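Local coordinates for putative pyrroline carboxylate reductase (Streptococcus pyogenes, PDB 2AHR), which probably reduces 1-pyrroline-5-carboxylate to L-proline with NADPH or NADH, the last step of proline biosynthesis, at residues Pro49-Met52 / Asp56-Asp59. Sequence-based numbering, arbitrary orientation.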
loop_
_atom_site.group_PDB
_atom_site.type_symbol
_atom_site.label_atom_id
_atom_site.label_comp_id
_atom_site.label_asym_id
_atom_site.label_seq_id
_atom_site.Cartn_x
_atom_site.Cartn_y
_atom_site.Cartn_z
ATOM N N PRO E 49 -36.304 -43.115 -2.086
ATOM C CA PRO E 49 -36.239 -43.935 -0.875
ATOM C C PRO E 49 -35.183 -43.406 0.093
ATOM O O PRO E 49 -34.150 -42.885 -0.346
ATOM C CB PRO E 49 -35.813 -45.309 -1.401
ATOM C CG PRO E 49 -36.156 -45.296 -2.855
ATOM C CD PRO E 49 -35.953 -43.891 -3.291
ATOM N N TYR E 50 -35.449 -43.523 1.391
ATOM C CA TYR E 50 -34.451 -43.203 2.414
ATOM C C TYR E 50 -34.137 -44.451 3.234
ATOM O O TYR E 50 -34.952 -45.380 3.299
ATOM C CB TYR E 50 -34.923 -42.062 3.332
ATOM C CG TYR E 50 -36.111 -42.417 4.205
ATOM C CD1 TYR E 50 -37.413 -42.207 3.757
ATOM C CD2 TYR E 50 -35.931 -42.971 5.478
ATOM C CE1 TYR E 50 -38.510 -42.540 4.556
ATOM C CE2 TYR E 50 -37.018 -43.303 6.280
ATOM C CZ TYR E 50 -38.304 -43.085 5.814
ATOM O OH TYR E 50 -39.390 -43.410 6.599
ATOM N N ALA E 51 -32.961 -44.462 3.861
ATOM C CA ALA E 51 -32.551 -45.566 4.724
ATOM C C ALA E 51 -32.732 -45.253 6.212
ATOM O O ALA E 51 -32.687 -44.091 6.634
ATOM C CB ALA E 51 -31.105 -45.965 4.434
HETATM N N MSE E 52 -32.921 -46.313 6.997
HETATM C CA MSE E 52 -33.124 -46.206 8.438
HETATM C C MSE E 52 -31.840 -45.820 9.185
HETATM O O MSE E 52 -31.895 -45.310 10.308
HETATM C CB MSE E 52 -33.704 -47.517 8.988
HETATM C CG MSE E 52 -35.098 -47.891 8.447
HETATM SE SE MSE E 52 -36.359 -46.599 8.597
HETATM C CE MSE E 52 -36.308 -46.216 10.348
ATOM N N ASP E 56 -27.843 -49.453 7.365
ATOM C CA ASP E 56 -29.038 -49.922 6.652
ATOM C C ASP E 56 -28.900 -49.636 5.149
ATOM O O ASP E 56 -29.203 -50.497 4.312
ATOM C CB ASP E 56 -30.304 -49.274 7.239
ATOM C CG ASP E 56 -31.594 -49.738 6.549
ATOM O OD1 ASP E 56 -32.374 -48.868 6.087
ATOM O OD2 ASP E 56 -31.839 -50.968 6.481
ATOM N N LEU E 57 -28.426 -48.430 4.821
ATOM C CA LEU E 57 -28.037 -48.062 3.452
ATOM C C LEU E 57 -26.974 -49.032 2.888
ATOM O O LEU E 57 -27.181 -49.650 1.834
ATOM C CB LEU E 57 -27.530 -46.608 3.447
ATOM C CG LEU E 57 -26.966 -45.805 2.262
ATOM C CD1 LEU E 57 -25.775 -46.489 1.563
ATOM C CD2 LEU E 57 -28.048 -45.425 1.274
ATOM N N ILE E 58 -25.862 -49.179 3.612
ATOM C CA ILE E 58 -24.716 -49.988 3.159
ATOM C C ILE E 58 -25.070 -51.450 2.817
ATOM O O ILE E 58 -24.532 -52.016 1.860
ATOM C CB ILE E 58 -23.526 -49.941 4.171
ATOM C CG1 ILE E 58 -22.999 -48.507 4.333
ATOM C CG2 ILE E 58 -22.388 -50.838 3.710
ATOM C CD1 ILE E 58 -22.200 -48.268 5.622
ATOM N N ASP E 59 -25.987 -52.041 3.587
ATOM C CA ASP E 59 -26.313 -53.469 3.470
ATOM C C ASP E 59 -27.104 -53.889 2.208
ATOM O O ASP E 59 -27.167 -55.080 1.881
ATOM C CB ASP E 59 -27.020 -53.958 4.748
ATOM C CG ASP E 59 -26.145 -53.821 6.006
ATOM O OD1 ASP E 59 -24.891 -53.854 5.909
ATOM O OD2 ASP E 59 -26.722 -53.679 7.105
#
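A51 sets its methyl group against the short helix 54-58, over the backbone and CB of L57. The methyl carbon A51 CB sits between L57, with CB at 3.8 Å and N at 3.7 Å, and D56 OD1 at 3.6 Å; of the leucine it meets the root rather than the branched end. The L57 side chain also packs on I30 of strand 28-32 and lies about 4 Å from the side chain of I9, predicted to bind NADP(+).

Next to the methyl, D56 reaches back from the helix to the loop. A chi1 of -179° extends its carboxylate away from the backbone N, and OD1 of D56 accepts from N of M52 at 2.8 Å with an N-H...O angle of 160°. The donor meets the anti side of OD1, tilted 25° out of the carboxylate plane. CB and CG of M52 run alongside the same D56 OD1, at 3.5 and 3.7 Å; beyond them the selenomethionine chain, bent at chi2 and chi3, leads away from the helix, and the side chain packs on L36.

The backbone of A51 is also bonded to I31 of strand 28-32 in the Rossmann-type domain. At the helix start S53 OG accepts from D56 N, and D56 OD1 accepts from M52 N, one residue before S53. Together these two bonds tie the helix start to the loop, where the helix dipole would be expected to stabilise a negative charge on D56.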